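Local coordinates for Lmo0181 protein (Listeria monocytogenes serovar 1/2a, PDB 5F7V) that binds cycloalternan as an ABC-type substrate-binding lipoprotein and probably hands this cyclic alpha-glucan to a membrane transporter, at residues F52-I63 against F72-Y82. Numbering follows the deposited sequence. Where two conformers were deposited one is given.
With GLC (alpha-D-glucopyranose), chain B; GLC (alpha-D-glucopyranose), chain C.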
loop_
_atom_site.group_PDB
_atom_site.type_symbol
_atom_site.label_atom_id
_atom_site.label_comp_id
_atom_site.label_asym_id
_atom_site.label_seq_id
_atom_site.Cartn_x
_atom_site.Cartn_y
_atom_site.Cartn_z
ATOM N N PHE A 52 4.072 -0.323 10.689
ATOM C CA PHE A 52 2.897 0.192 9.971
ATOM C C PHE A 52 1.610 -0.005 10.754
ATOM O O PHE A 52 0.757 0.870 10.736
ATOM C CB PHE A 52 2.780 -0.480 8.580
ATOM C CG PHE A 52 1.644 0.026 7.747
ATOM C CD1 PHE A 52 1.709 1.259 7.116
ATOM C CD2 PHE A 52 0.507 -0.750 7.569
ATOM C CE1 PHE A 52 0.658 1.679 6.331
ATOM C CE2 PHE A 52 -0.552 -0.324 6.780
ATOM C CZ PHE A 52 -0.469 0.903 6.169
ATOM N N ASN A 53 1.474 -1.145 11.421
ATOM C CA ASN A 53 0.218 -1.450 12.113
ATOM C C ASN A 53 -0.110 -0.497 13.261
ATOM O O ASN A 53 -1.277 -0.281 13.543
ATOM C CB ASN A 53 0.194 -2.907 12.578
ATOM C CG ASN A 53 1.051 -3.146 13.803
ATOM O OD1 ASN A 53 2.168 -2.610 13.918
ATOM N ND2 ASN A 53 0.529 -3.928 14.740
ATOM N N ASP A 54 0.925 0.086 13.864
ATOM C CA ASP A 54 0.800 1.048 14.967
ATOM C C ASP A 54 1.157 2.486 14.615
ATOM O O ASP A 54 0.966 3.411 15.411
ATOM C CB ASP A 54 1.710 0.595 16.109
ATOM C CG ASP A 54 1.262 -0.715 16.732
ATOM O OD1 ASP A 54 0.047 -1.030 16.675
ATOM O OD2 ASP A 54 2.110 -1.441 17.316
ATOM N N TYR A 55 1.642 2.717 13.394
ATOM C CA TYR A 55 2.187 4.018 13.066
ATOM C C TYR A 55 1.190 5.165 13.196
ATOM O O TYR A 55 1.540 6.209 13.752
ATOM C CB TYR A 55 2.708 3.952 11.612
ATOM C CG TYR A 55 3.261 5.272 11.101
ATOM C CD1 TYR A 55 4.583 5.645 11.362
ATOM C CD2 TYR A 55 2.430 6.174 10.442
ATOM C CE1 TYR A 55 5.090 6.860 10.917
ATOM C CE2 TYR A 55 2.919 7.396 10.015
ATOM C CZ TYR A 55 4.236 7.732 10.254
ATOM O OH TYR A 55 4.783 8.928 9.853
ATOM N N PHE A 56 -0.004 5.015 12.632
ATOM C CA PHE A 56 -0.900 6.169 12.582
ATOM C C PHE A 56 -1.490 6.494 13.949
ATOM O O PHE A 56 -1.664 7.677 14.239
ATOM C CB PHE A 56 -1.966 6.088 11.476
ATOM C CG PHE A 56 -1.352 6.132 10.095
ATOM C CD1 PHE A 56 -0.859 7.321 9.570
ATOM C CD2 PHE A 56 -1.191 4.966 9.379
ATOM C CE1 PHE A 56 -0.238 7.330 8.329
ATOM C CE2 PHE A 56 -0.579 4.969 8.142
ATOM C CZ PHE A 56 -0.121 6.159 7.630
ATOM N N THR A 57 -1.751 5.469 14.755
ATOM C CA THR A 57 -2.227 5.691 16.110
ATOM C C THR A 57 -1.157 6.426 16.909
ATOM O O THR A 57 -1.443 7.370 17.639
ATOM C CB THR A 57 -2.544 4.360 16.797
ATOM O OG1 THR A 57 -3.408 3.584 15.964
ATOM C CG2 THR A 57 -3.243 4.606 18.125
ATOM N N LYS A 58 0.080 5.973 16.770
ATOM C CA LYS A 58 1.207 6.550 17.492
ATOM C C LYS A 58 1.477 7.991 17.048
ATOM O O LYS A 58 1.664 8.898 17.852
ATOM C CB LYS A 58 2.457 5.661 17.389
ATOM C CG LYS A 58 2.347 4.346 18.145
ATOM C CD LYS A 58 2.444 4.588 19.637
ATOM C CE LYS A 58 2.809 3.338 20.419
ATOM N NZ LYS A 58 2.225 3.312 21.782
ATOM N N LEU A 59 1.432 8.215 15.740
ATOM C CA LEU A 59 1.707 9.537 15.187
ATOM C C LEU A 59 0.689 10.553 15.685
ATOM O O LEU A 59 1.063 11.639 16.136
ATOM C CB LEU A 59 1.727 9.437 13.664
ATOM C CG LEU A 59 1.973 10.799 12.987
ATOM C CD1 LEU A 59 3.275 11.494 13.366
ATOM C CD2 LEU A 59 1.926 10.571 11.495
ATOM N N GLN A 60 -0.573 10.158 15.638
ATOM C CA GLN A 60 -1.658 11.040 16.063
ATOM C C GLN A 60 -1.487 11.403 17.537
ATOM O O GLN A 60 -1.672 12.559 17.907
ATOM C CB GLN A 60 -3.034 10.415 15.732
ATOM C CG GLN A 60 -4.252 11.333 15.850
ATOM C CD GLN A 60 -4.677 11.639 17.266
ATOM O OE1 GLN A 60 -4.668 10.752 18.121
ATOM N NE2 GLN A 60 -5.065 12.891 17.536
ATOM N N THR A 61 -1.103 10.439 18.362
ATOM C CA THR A 61 -0.872 10.708 19.767
ATOM C C THR A 61 0.277 11.696 19.977
ATOM O O THR A 61 0.147 12.668 20.743
ATOM C CB THR A 61 -0.643 9.381 20.501
ATOM O OG1 THR A 61 -1.895 8.681 20.525
ATOM C CG2 THR A 61 -0.187 9.594 21.942
ATOM N N GLN A 62 1.390 11.460 19.290
ATOM C CA GLN A 62 2.542 12.363 19.325
ATOM C C GLN A 62 2.162 13.797 18.974
ATOM O O GLN A 62 2.508 14.731 19.723
ATOM C CB GLN A 62 3.606 11.931 18.310
ATOM C CG GLN A 62 4.524 10.794 18.732
ATOM C CD GLN A 62 5.777 11.247 19.473
ATOM O OE1 GLN A 62 6.040 10.799 20.583
ATOM N NE2 GLN A 62 6.540 12.160 18.886
ATOM N N ILE A 63 1.423 13.947 17.875
ATOM C CA ILE A 63 1.001 15.263 17.415
ATOM C C ILE A 63 0.040 15.900 18.423
ATOM O O ILE A 63 0.281 17.009 18.873
ATOM C CB ILE A 63 0.384 15.215 16.008
ATOM C CG1 ILE A 63 1.470 14.805 15.023
ATOM C CG2 ILE A 63 -0.177 16.590 15.616
ATOM C CD1 ILE A 63 0.960 14.574 13.627
ATOM N N PHE A 72 7.093 13.958 8.720
ATOM C CA PHE A 72 6.562 12.628 8.951
ATOM C C PHE A 72 5.913 12.072 7.707
ATOM O O PHE A 72 5.373 12.798 6.885
ATOM C CB PHE A 72 5.597 12.597 10.150
ATOM C CG PHE A 72 4.523 13.636 10.152
ATOM C CD1 PHE A 72 3.317 13.423 9.548
ATOM C CD2 PHE A 72 4.739 14.859 10.787
ATOM C CE1 PHE A 72 2.323 14.389 9.591
ATOM C CE2 PHE A 72 3.735 15.825 10.832
ATOM C CZ PHE A 72 2.510 15.572 10.241
ATOM N N GLU A 73 5.979 10.758 7.627
ATOM C CA GLU A 73 5.447 10.007 6.498
ATOM C C GLU A 73 3.939 9.852 6.619
ATOM O O GLU A 73 3.396 9.636 7.701
ATOM C CB GLU A 73 6.107 8.644 6.450
ATOM C CG GLU A 73 6.122 8.053 5.073
ATOM C CD GLU A 73 6.908 6.783 4.981
ATOM O OE1 GLU A 73 7.015 6.051 5.990
ATOM O OE2 GLU A 73 7.408 6.472 3.872
ATOM N N LEU A 74 3.268 9.927 5.478
ATOM C CA LEU A 74 1.810 9.659 5.365
ATOM C C LEU A 74 1.611 8.841 4.135
ATOM O O LEU A 74 2.352 8.936 3.194
ATOM C CB LEU A 74 0.974 10.925 5.231
ATOM C CG LEU A 74 1.004 11.811 6.472
ATOM C CD1 LEU A 74 0.335 13.140 6.147
ATOM C CD2 LEU A 74 0.378 11.183 7.680
ATOM N N ASN A 75 0.599 7.985 4.201
ATOM C CA ASN A 75 0.143 7.256 3.023
ATOM C C ASN A 75 -1.012 7.998 2.360
ATOM O O ASN A 75 -1.619 8.911 2.912
ATOM C CB ASN A 75 -0.137 5.772 3.347
ATOM C CG ASN A 75 -1.247 5.558 4.332
ATOM O OD1 ASN A 75 -1.807 6.485 4.854
ATOM N ND2 ASN A 75 -1.507 4.307 4.599
ATOM N N TYR A 76 -1.329 7.559 1.146
ATOM C CA TYR A 76 -2.385 8.164 0.361
ATOM C C TYR A 76 -3.679 8.138 1.149
ATOM O O TYR A 76 -4.376 9.138 1.227
ATOM C CB TYR A 76 -2.506 7.365 -0.941
ATOM C CG TYR A 76 -3.218 8.013 -2.124
ATOM C CD1 TYR A 76 -4.333 8.840 -2.002
ATOM C CD2 TYR A 76 -2.789 7.728 -3.404
ATOM C CE1 TYR A 76 -4.936 9.374 -3.118
ATOM C CE2 TYR A 76 -3.365 8.285 -4.529
ATOM C CZ TYR A 76 -4.462 9.100 -4.368
ATOM O OH TYR A 76 -5.070 9.639 -5.472
ATOM N N GLU A 77 -3.972 7.000 1.765
ATOM C CA GLU A 77 -5.316 6.869 2.315
ATOM C C GLU A 77 -5.465 7.531 3.677
ATOM O O GLU A 77 -6.604 7.690 4.086
ATOM C CB GLU A 77 -5.781 5.411 2.280
ATOM C CG GLU A 77 -4.921 4.396 3.018
ATOM C CD GLU A 77 -3.742 3.807 2.237
ATOM O OE1 GLU A 77 -3.061 4.530 1.476
ATOM O OE2 GLU A 77 -3.452 2.598 2.408
ATOM N N THR A 78 -4.396 7.936 4.370
ATOM C CA THR A 78 -4.556 8.700 5.627
ATOM C C THR A 78 -4.335 10.179 5.425
ATOM O O THR A 78 -4.633 10.993 6.295
ATOM C CB THR A 78 -3.597 8.179 6.711
ATOM O OG1 THR A 78 -3.681 6.756 6.764
ATOM C CG2 THR A 78 -3.915 8.686 8.094
ATOM N N PHE A 79 -3.796 10.563 4.268
ATOM C CA PHE A 79 -3.503 11.973 4.033
ATOM C C PHE A 79 -4.673 12.921 4.341
ATOM O O PHE A 79 -4.447 13.912 5.036
ATOM C CB PHE A 79 -3.003 12.198 2.597
ATOM C CG PHE A 79 -2.917 13.637 2.196
ATOM C CD1 PHE A 79 -1.878 14.397 2.650
ATOM C CD2 PHE A 79 -3.892 14.222 1.423
ATOM C CE1 PHE A 79 -1.812 15.737 2.292
ATOM C CE2 PHE A 79 -3.824 15.536 1.043
ATOM C CZ PHE A 79 -2.774 16.315 1.497
ATOM N N MET A 80 -5.873 12.668 3.825
ATOM C CA MET A 80 -6.935 13.656 3.981
ATOM C C MET A 80 -7.273 13.860 5.453
ATOM O O MET A 80 -7.536 14.986 5.879
ATOM C CB MET A 80 -8.173 13.263 3.195
ATOM C CG MET A 80 -9.291 14.232 3.498
ATOM S SD MET A 80 -10.767 13.901 2.547
ATOM C CE MET A 80 -11.137 15.583 2.070
ATOM N N GLN A 81 -7.196 12.801 6.251
ATOM C CA GLN A 81 -7.439 12.929 7.686
ATOM C C GLN A 81 -6.529 13.992 8.278
ATOM O O GLN A 81 -6.966 14.833 9.071
ATOM C CB GLN A 81 -7.226 11.601 8.413
ATOM C CG GLN A 81 -7.696 11.659 9.855
ATOM C CD GLN A 81 -7.629 10.341 10.591
ATOM O OE1 GLN A 81 -7.098 9.336 10.115
ATOM N NE2 GLN A 81 -8.155 10.353 11.796
ATOM N N TYR A 82 -5.247 13.955 7.924
ATOM C CA TYR A 82 -4.263 14.917 8.453
ATOM C C TYR A 82 -4.387 16.299 7.849
ATOM O O TYR A 82 -4.298 17.328 8.517
ATOM C CB TYR A 82 -2.845 14.353 8.303
ATOM C CG TYR A 82 -2.507 13.318 9.360
ATOM C CD1 TYR A 82 -3.216 12.144 9.483
ATOM C CD2 TYR A 82 -1.477 13.534 10.280
ATOM C CE1 TYR A 82 -2.912 11.204 10.450
ATOM C CE2 TYR A 82 -1.176 12.613 11.256
ATOM C CZ TYR A 82 -1.904 11.438 11.334
ATOM O OH TYR A 82 -1.647 10.481 12.301
HETATM C C1 GLC B . 2.399 -0.025 1.810
HETATM C C2 GLC B . 2.570 1.329 1.160
HETATM C C3 GLC B . 1.560 2.312 1.724
HETATM C C4 GLC B . 0.150 1.736 1.650
HETATM C C5 GLC B . 0.097 0.387 2.355
HETATM C C6 GLC B . -1.253 -0.304 2.213
HETATM O O2 GLC B . 3.911 1.779 1.382
HETATM O O3 GLC B . 1.627 3.496 0.935
HETATM O O4 GLC B . -0.719 2.624 2.359
HETATM O O5 GLC B . 1.059 -0.497 1.740
HETATM O O6 GLC B . -1.041 -1.620 2.773
HETATM C C1 GLC C . 3.170 -2.916 5.433
HETATM C C2 GLC C . 2.481 -1.817 4.648
HETATM C C3 GLC C . 3.433 -1.112 3.697
HETATM C C4 GLC C . 4.610 -0.594 4.498
HETATM C C5 GLC C . 5.291 -1.794 5.169
HETATM C C6 GLC C . 6.540 -1.400 5.947
HETATM O O2 GLC C . 1.384 -2.382 3.932
HETATM O O3 GLC C . 2.808 0.051 3.160
HETATM O O4 GLC C . 5.508 0.152 3.670
HETATM O O5 GLC C . 4.346 -2.407 6.048
HETATM O O6 GLC C . 6.121 -0.666 7.097
HETATM O O HOH W 1 -4.029 8.930 12.776
#
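Phe56 of helix 52-63 reaches across to Asn75 and Thr78, where strand 72-75 turns into helix 76-82. The helix and strand belong to an alpha/beta lobe of the periplasmic-binding-protein fold. Packing is tight here: Thr78 OG1 sits over the centre of one face of the Phe56 ring, and Tyr55 CD2 covers the opposite face. Phe56 CZ comes 3.3 Å from Asn75 OD1, with ring and amide planes 23° apart. Tyr55 OH donates to Glu73 O at 2.7 Å, in the carbonyl plane and on a lone pair. Toward the C-terminal end of 52-63, Ile63 CD1 makes a CH-pi contact over the Phe72 ring, and Leu59 CD2 lies 3.7 Å from Phe72 CD1. The Tyr82 ring is a knob among Phe56, Leu59, Gln60 and Ile63. The side at Gln60 is looser: Gln60 CB touches Tyr82 OH, but the amide end turns off from 72-82. There a water donates to Phe56 O and also bonds Tyr82 OH. The other border is the glycan pocket. Phe52 lays one ring face on the chain C glucose. Asn75 is the N-cap: OD1 accepts from Thr78 OG1 and, weakly, Thr78 N. Its ND2 donates to O4 of the chain B glucose at 2.9 Å.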